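Local coordinates for protein hydrogen peroxide-inducible genes activator (Corynebacterium glutamicum, PDB 6G1D) that probably senses hydrogen peroxide and, as a LysR-type transcription factor, regulates the expression of peroxide-inducible genes, at residues Y113-M118 with P131-D136; S120-E125 with E297-I302; H207-Q212 with S235-V240. The protein carries 1 engineered substitution. One frame throughout, in Å; residues are numbered along the deposited sequence. Where two conformers were deposited one is given.

Contact 1: residues Y113-M118 with P131-D136; sequences YILPSM and PHIVED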
# COMPACT_ATOMS: atom_id res chain seq x y z
N TYR B 113 11.23 10.37 -21.70
CA TYR B 113 12.20 10.59 -22.75
C TYR B 113 11.56 10.57 -24.13
O TYR B 113 12.04 11.23 -25.06
CB TYR B 113 13.32 9.55 -22.65
CG TYR B 113 13.77 9.35 -21.23
CD1 TYR B 113 13.81 8.10 -20.69
CD2 TYR B 113 14.12 10.43 -20.41
CE1 TYR B 113 14.18 7.90 -19.35
CE2 TYR B 113 14.52 10.24 -19.10
CZ TYR B 113 14.52 8.95 -18.58
OH TYR B 113 14.88 8.69 -17.28
N ILE B 114 10.44 9.86 -24.27
CA ILE B 114 9.70 9.82 -25.52
C ILE B 114 8.59 10.91 -25.56
O ILE B 114 8.22 11.39 -26.66
CB ILE B 114 9.12 8.41 -25.78
CG1 ILE B 114 8.81 8.19 -27.29
CG2 ILE B 114 7.93 8.10 -24.90
CD1 ILE B 114 10.06 7.99 -28.16
N LEU B 115 8.08 11.32 -24.40
CA LEU B 115 6.92 12.21 -24.36
C LEU B 115 7.11 13.56 -25.06
O LEU B 115 6.21 14.01 -25.74
CB LEU B 115 6.44 12.48 -22.93
CG LEU B 115 5.57 11.38 -22.32
CD1 LEU B 115 5.39 11.64 -20.82
CD2 LEU B 115 4.26 11.17 -23.01
N PRO B 116 8.27 14.23 -24.87
CA PRO B 116 8.31 15.56 -25.49
C PRO B 116 8.05 15.54 -26.98
O PRO B 116 7.22 16.31 -27.45
CB PRO B 116 9.70 16.09 -25.15
CG PRO B 116 10.03 15.38 -23.87
CD PRO B 116 9.44 13.99 -24.01
N SER B 117 8.71 14.64 -27.70
CA SER B 117 8.55 14.55 -29.17
C SER B 117 7.21 13.98 -29.54
O SER B 117 6.56 14.47 -30.47
CB SER B 117 9.67 13.74 -29.84
OG SER B 117 10.93 14.31 -29.62
N MET B 118 6.76 12.93 -28.84
CA MET B 118 5.47 12.37 -29.18
C MET B 118 4.37 13.41 -29.05
O MET B 118 3.51 13.51 -29.94
CB MET B 118 5.15 11.15 -28.35
CG MET B 118 3.77 10.56 -28.63
SD MET B 118 2.63 10.85 -27.28
CE MET B 118 3.19 9.46 -26.29
N PRO B 131 -4.68 13.15 -25.81
CA PRO B 131 -3.94 12.08 -25.16
C PRO B 131 -4.01 12.15 -23.61
O PRO B 131 -4.10 13.21 -23.02
CB PRO B 131 -2.51 12.28 -25.69
CG PRO B 131 -2.45 13.74 -26.02
CD PRO B 131 -3.82 14.25 -26.24
N HIS B 132 -4.03 10.97 -23.01
CA HIS B 132 -3.97 10.79 -21.57
C HIS B 132 -2.88 9.77 -21.39
O HIS B 132 -2.80 8.79 -22.14
CB HIS B 132 -5.33 10.30 -21.05
CG HIS B 132 -6.41 11.29 -21.27
ND1 HIS B 132 -7.40 11.13 -22.21
CD2 HIS B 132 -6.62 12.51 -20.71
CE1 HIS B 132 -8.19 12.19 -22.20
NE2 HIS B 132 -7.73 13.04 -21.30
N ILE B 133 -2.00 10.03 -20.43
CA ILE B 133 -0.78 9.29 -20.26
C ILE B 133 -0.86 8.64 -18.90
O ILE B 133 -1.13 9.30 -17.92
CB ILE B 133 0.47 10.20 -20.34
CG1 ILE B 133 0.47 11.01 -21.65
CG2 ILE B 133 1.73 9.36 -20.22
CD1 ILE B 133 0.48 10.15 -22.91
N VAL B 134 -0.64 7.33 -18.86
CA VAL B 134 -0.50 6.60 -17.63
C VAL B 134 0.89 5.97 -17.59
O VAL B 134 1.21 5.11 -18.39
CB VAL B 134 -1.58 5.51 -17.51
CG1 VAL B 134 -1.38 4.69 -16.24
CG2 VAL B 134 -2.95 6.16 -17.48
N GLU B 135 1.72 6.46 -16.68
CA GLU B 135 3.09 6.00 -16.56
C GLU B 135 3.07 4.98 -15.43
O GLU B 135 2.75 5.33 -14.30
CB GLU B 135 4.01 7.15 -16.20
CG GLU B 135 5.45 6.73 -16.03
CD GLU B 135 6.37 7.86 -15.59
OE1 GLU B 135 5.94 8.67 -14.72
OE2 GLU B 135 7.52 7.91 -16.06
N ASP B 136 3.37 3.73 -15.72
CA ASP B 136 3.36 2.68 -14.68
C ASP B 136 4.17 1.50 -15.18
O ASP B 136 4.48 1.40 -16.35
CB ASP B 136 1.92 2.26 -14.33
CG ASP B 136 1.75 1.83 -12.83
OD1 ASP B 136 2.71 1.34 -12.18
OD2 ASP B 136 0.63 1.96 -12.29
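Glu-135 OE1, on the strand side of this contact, accepts from two backbone amides, Ser-235 N and Ser-236 N of the second subunit. Glu-135 OE2 is hydrogen-bonded to Thr-239 OG1 of that same subunit. The side chain is nearly fully extended, with CG anti to the backbone N (chi1 179°), and this carries the carboxylate out to the subunit boundary. Between 113-118 and 131-136 themselves the contact is apolar. Leu-115 CD2 rests on Ile-133 CD1 at 3.9 Å. The same methyl lies 4.0 Å from Ile-133 CG1 and 4.2 Å from Ile-133 CG2, so one leucine branch meets both branches of the isoleucine. The two side chains overlap side by side, running opposite ways. This is helix-on-strand packing inside a beta-alpha-beta unit, made of strand 100-106, helix 111-125 and strand 129-135. Leu-115 and Met-118 also reach Ile-106 on the first strand of the unit. Met-118 adds a looser touch, its CE 4.4 Å from Ile-133 CD1. Pro-116 N carries no hydrogen and cannot bond the turn before; Ser-117 N makes no such bond either, and the helix kinks there. Regular pairing is present at Met-118, whose N bonds Ile-114 O at 3.0 Å.

Contact 2: residues S120-E125 with E297-I302; sequences SIVDEE and EQFALI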
# COMPACT_ATOMS: atom_id res chain seq x y z
N SER B 120 4.57 16.72 -29.08
CA SER B 120 4.73 17.81 -30.03
C SER B 120 4.22 17.41 -31.43
O SER B 120 3.54 18.20 -32.08
CB SER B 120 6.20 18.28 -30.09
OG SER B 120 6.35 19.28 -31.06
N ILE B 121 4.52 16.19 -31.88
CA ILE B 121 3.99 15.67 -33.13
C ILE B 121 2.47 15.60 -33.12
O ILE B 121 1.79 15.98 -34.09
CB ILE B 121 4.54 14.25 -33.42
CG1 ILE B 121 6.01 14.36 -33.79
CG2 ILE B 121 3.77 13.58 -34.55
CD1 ILE B 121 6.73 13.03 -33.81
N VAL B 122 1.93 15.10 -32.03
CA VAL B 122 0.50 14.97 -31.85
C VAL B 122 -0.16 16.34 -31.85
O VAL B 122 -1.16 16.53 -32.50
CB VAL B 122 0.18 14.18 -30.55
CG1 VAL B 122 -1.21 14.48 -29.99
CG2 VAL B 122 0.40 12.69 -30.83
N ASP B 123 0.38 17.29 -31.10
CA ASP B 123 -0.18 18.64 -31.01
C ASP B 123 -0.27 19.31 -32.40
O ASP B 123 -1.29 19.92 -32.73
CB ASP B 123 0.63 19.51 -30.04
CG ASP B 123 0.20 20.97 -30.04
OD1 ASP B 123 -0.90 21.31 -29.54
OD2 ASP B 123 0.97 21.80 -30.53
N GLU B 124 0.79 19.16 -33.22
CA GLU B 124 0.84 19.74 -34.54
C GLU B 124 0.04 18.96 -35.61
O GLU B 124 -0.68 19.56 -36.38
CB GLU B 124 2.30 19.96 -34.97
CG GLU B 124 2.50 20.65 -36.31
CD GLU B 124 3.93 21.13 -36.57
OE1 GLU B 124 4.05 22.24 -37.10
OE2 GLU B 124 4.91 20.41 -36.25
N GLU B 125 0.15 17.63 -35.63
CA GLU B 125 -0.39 16.81 -36.74
C GLU B 125 -1.71 16.09 -36.47
O GLU B 125 -2.37 15.66 -37.40
CB GLU B 125 0.64 15.79 -37.19
CG GLU B 125 1.91 16.45 -37.70
CD GLU B 125 3.02 15.49 -38.06
OE1 GLU B 125 2.76 14.31 -38.36
OE2 GLU B 125 4.17 15.94 -38.13
N GLU B 297 -1.69 1.47 -35.37
CA GLU B 297 -0.61 1.42 -36.35
C GLU B 297 -0.13 2.82 -36.75
O GLU B 297 1.07 3.03 -36.99
CB GLU B 297 -1.06 0.68 -37.61
CG GLU B 297 0.04 -0.03 -38.35
CD GLU B 297 0.44 -1.32 -37.66
OE1 GLU B 297 -0.47 -2.12 -37.34
OE2 GLU B 297 1.66 -1.54 -37.45
N GLN B 298 -1.05 3.77 -36.85
CA GLN B 298 -0.67 5.16 -37.09
C GLN B 298 0.02 5.72 -35.87
O GLN B 298 0.98 6.47 -35.99
CB GLN B 298 -1.86 6.07 -37.42
CG GLN B 298 -2.42 6.00 -38.82
CD GLN B 298 -3.78 6.70 -38.91
OE1 GLN B 298 -4.80 6.05 -38.77
NE2 GLN B 298 -3.80 8.04 -39.14
N PHE B 299 -0.47 5.39 -34.68
CA PHE B 299 0.17 5.87 -33.48
C PHE B 299 1.58 5.33 -33.39
O PHE B 299 2.47 6.04 -32.96
CB PHE B 299 -0.61 5.50 -32.20
CG PHE B 299 -0.16 6.27 -31.01
CD1 PHE B 299 0.35 5.64 -29.88
CD2 PHE B 299 -0.19 7.64 -31.05
CE1 PHE B 299 0.82 6.38 -28.82
CE2 PHE B 299 0.25 8.40 -29.96
CZ PHE B 299 0.73 7.76 -28.83
N ALA B 300 1.76 4.06 -33.78
CA ALA B 300 3.10 3.46 -33.79
C ALA B 300 4.08 4.26 -34.63
O ALA B 300 5.26 4.44 -34.23
CB ALA B 300 3.05 2.04 -34.31
N LEU B 301 3.64 4.73 -35.80
CA LEU B 301 4.51 5.54 -36.65
C LEU B 301 4.97 6.82 -35.94
O LEU B 301 6.13 7.25 -36.08
CB LEU B 301 3.83 5.88 -37.99
CG LEU B 301 3.52 4.75 -38.98
CD1 LEU B 301 2.78 5.39 -40.18
CD2 LEU B 301 4.80 4.01 -39.42
N ILE B 302 4.08 7.44 -35.17
CA ILE B 302 4.39 8.61 -34.37
C ILE B 302 5.46 8.30 -33.34
O ILE B 302 6.42 9.06 -33.18
CB ILE B 302 3.14 9.19 -33.65
CG1 ILE B 302 2.13 9.70 -34.68
CG2 ILE B 302 3.51 10.32 -32.70
CD1 ILE B 302 0.81 10.15 -34.10
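Segments 120-125 and 297-302 are both helical, and their short axes approach to 11.3 Å at 121° between N-to-C directions. The helices are therefore steeply inclined and run more against each other than along each other. Their closest CA atoms are those of Ile-121 and Ile-302, 7.2 Å apart. The contact belongs to the LysR substrate binding domain, an alpha/beta fold like that of the periplasmic binding proteins. It joins helix 111-125 to the long C-terminal helix 293-316, which also packs on strand 100-106 through Phe-299.

Ile-302 carries the contact with both of its branches. Its CG2, anti to the backbone N, meets Ile-121, while CG1, beside that N (chi1 -64°), carries CD1 toward Val-122. On the short branch, methyl meets methyl: the CG2 atoms of Ile-121 and Ile-302 are 3.8 Å apart. Ile-121 CB is also 4.1 Å from Ile-302 CG2. The long branch crosses the Val-122 side chain at about a right angle. Ile-121 also reaches the backbone, its CD1 lying 4.0 Å from Ile-302 O.

All four touching side chains are buried. At the exposed end of helix 111-125, Glu-125 OE1 makes a salt bridge with Arg-305 NH1, about one turn after Ile-302. Ile-121 touches Arg-305 and Glu-309. Ile-302 also packs against Leu-98 and Tyr-126.

Val-122 joins the two residues of the C-terminal helix through one methyl. Its CG2 is 4.2 Å from Ile-302 CD1, and it meets the Phe-299 ring at the edge, near the ring plane, 4.4 Å from Phe-299 CE2.

Contact 3: residues H207-Q212 with S235-V240; sequences HSLHDQ and SSLTTV. Engineered in segment 207-212: Ser-208 (natural residue Cys). With SO4 (sulfate ion), chain M.
A sulfate ion, probably from the crystallisation liquor, sits at the N-terminal end of helix 208-219, in a pocket that includes His-207, Ser-208 and Leu-209. Ser-208 is engineered and replaces the natural cysteine. Given the peroxidatic mechanism proposed for OxyR, the pocket is probably the peroxide-sensing site. Two backbone amides of the first helical turn grip the anion. Ser-208 N gives a bond of 3.0 Å to sulfate O2, and Leu-209 N one of 2.7 Å to sulfate O3, at 160°. Ser-208 OG sits between the backbone N and the carbonyl carbon (chi1 63°), which turns it to the anion. Ser-208 OG lies 3.0 Å from sulfate O2 and 3.2 Å from sulfate O3; its single proton can serve either, and either bond is weak. His-207 ND1 points to sulfate O4 near the ring plane, in a bond too short for its length to be trusted. Thr-109 OG1 is a further partner of the sulfate.

Binding an anion at a helix N-terminus is a familiar motif, since the first amides have no helical acceptor. Segment 235-240 backs the site. Ser-235 O lies 3.5 Å from His-207 CE1 and approaches the ring obliquely. Leu-209 CD2 meets Leu-237 CD2, methyl to methyl, at 4.1 Å. Ser-236 is the N-cap of helix 237-245; Ser-236 OG accepts a weak capping bond of 3.4 Å from Thr-239 N.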
# COMPACT_ATOMS: atom_id res chain seq x y z
N HIS B 207 10.86 -3.15 -12.40
CA HIS B 207 11.19 -2.43 -13.63
C HIS B 207 11.78 -3.40 -14.64
O HIS B 207 12.69 -4.17 -14.31
CB HIS B 207 12.18 -1.31 -13.31
CG HIS B 207 11.61 -0.26 -12.41
ND1 HIS B 207 10.99 0.89 -12.87
CD2 HIS B 207 11.54 -0.21 -11.06
CE1 HIS B 207 10.61 1.63 -11.84
NE2 HIS B 207 10.92 0.98 -10.73
N SER B 208 11.28 -3.38 -15.86
CA SER B 208 11.84 -4.25 -16.93
C SER B 208 13.34 -3.97 -17.23
O SER B 208 14.08 -4.86 -17.65
CB SER B 208 11.02 -4.12 -18.23
OG SER B 208 11.07 -2.79 -18.75
N LEU B 209 13.79 -2.74 -17.00
CA LEU B 209 15.20 -2.41 -17.18
C LEU B 209 16.10 -3.21 -16.21
O LEU B 209 17.20 -3.63 -16.60
CB LEU B 209 15.45 -0.90 -16.99
CG LEU B 209 16.87 -0.42 -17.29
CD1 LEU B 209 17.25 -0.74 -18.72
CD2 LEU B 209 16.99 1.08 -17.00
N HIS B 210 15.67 -3.40 -14.97
CA HIS B 210 16.36 -4.31 -14.05
C HIS B 210 16.62 -5.68 -14.70
O HIS B 210 17.77 -6.11 -14.84
CB HIS B 210 15.52 -4.53 -12.77
CG HIS B 210 16.10 -5.52 -11.81
ND1 HIS B 210 15.83 -6.87 -11.90
CD2 HIS B 210 17.01 -5.39 -10.83
CE1 HIS B 210 16.50 -7.51 -10.96
NE2 HIS B 210 17.24 -6.64 -10.31
N ASP B 211 15.54 -6.32 -15.14
CA ASP B 211 15.60 -7.66 -15.71
C ASP B 211 16.47 -7.71 -16.96
O ASP B 211 17.17 -8.67 -17.19
CB ASP B 211 14.19 -8.17 -16.07
CG ASP B 211 13.21 -8.12 -14.87
OD1 ASP B 211 13.65 -8.31 -13.71
OD2 ASP B 211 11.98 -7.91 -15.11
N GLN B 212 16.41 -6.66 -17.77
CA GLN B 212 17.21 -6.63 -18.99
C GLN B 212 18.71 -6.54 -18.72
O GLN B 212 19.49 -7.18 -19.44
CB GLN B 212 16.74 -5.49 -19.89
CG GLN B 212 15.36 -5.75 -20.48
CD GLN B 212 14.63 -4.49 -20.88
OE1 GLN B 212 15.15 -3.38 -20.72
NE2 GLN B 212 13.41 -4.64 -21.39
N SER B 235 14.05 3.81 -6.91
CA SER B 235 12.85 3.66 -7.70
C SER B 235 12.88 4.42 -9.03
O SER B 235 12.03 4.17 -9.88
CB SER B 235 11.60 4.02 -6.89
OG SER B 235 11.72 5.28 -6.28
N SER B 236 13.86 5.33 -9.23
CA SER B 236 13.96 6.12 -10.46
C SER B 236 15.39 6.27 -10.94
O SER B 236 16.32 6.27 -10.13
CB SER B 236 13.38 7.53 -10.23
OG SER B 236 14.13 8.23 -9.22
N LEU B 237 15.57 6.42 -12.24
CA LEU B 237 16.87 6.67 -12.83
C LEU B 237 17.54 7.92 -12.31
O LEU B 237 18.74 7.91 -12.16
CB LEU B 237 16.79 6.70 -14.34
CG LEU B 237 16.53 5.40 -15.04
CD1 LEU B 237 16.55 5.57 -16.55
CD2 LEU B 237 17.60 4.38 -14.66
N THR B 238 16.78 8.98 -11.98
CA THR B 238 17.42 10.20 -11.49
C THR B 238 18.08 9.94 -10.13
O THR B 238 19.17 10.45 -9.87
CB THR B 238 16.44 11.41 -11.43
OG1 THR B 238 15.88 11.62 -12.72
CG2 THR B 238 17.11 12.71 -10.96
N THR B 239 17.44 9.14 -9.26
CA THR B 239 18.06 8.75 -7.99
C THR B 239 19.31 7.90 -8.23
O THR B 239 20.32 8.12 -7.60
CB THR B 239 17.07 8.03 -7.07
OG1 THR B 239 16.05 8.96 -6.72
CG2 THR B 239 17.74 7.52 -5.81
N VAL B 240 19.25 6.99 -9.18
CA VAL B 240 20.41 6.16 -9.50
C VAL B 240 21.58 7.07 -9.95
O VAL B 240 22.71 6.87 -9.52
CB VAL B 240 20.09 5.09 -10.56
CG1 VAL B 240 21.31 4.32 -11.04
CG2 VAL B 240 19.08 4.09 -9.94
S SO4 M . 10.59 -0.02 -16.64
O1 SO4 M . 10.59 1.15 -17.83
O2 SO4 M . 9.41 -1.25 -16.71
O3 SO4 M . 12.14 -0.61 -16.74
O4 SO4 M . 10.33 0.83 -15.28

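Overall arrangement
All three contacts lie in the LysR substrate binding domain. Contacts 1 and 2 share helix 111-125, and their centres are 12 Å apart. They touch through apolar side chains, Met-118 CE of contact 1 lying 3.9 Å from Phe-299 CZ of contact 2. Contact 3 holds the sulfate, and its centre is 18 Å from that of contact 1. The two touch where Tyr-113 OH packs 3.6 Å from Leu-237 CD1. Contact 2 does not touch contact 3; their nearest atoms are about 17 Å apart. Segment 235-240 of contact 3 also serves, in the second subunit, as a partner of strand 129-135 of contact 1.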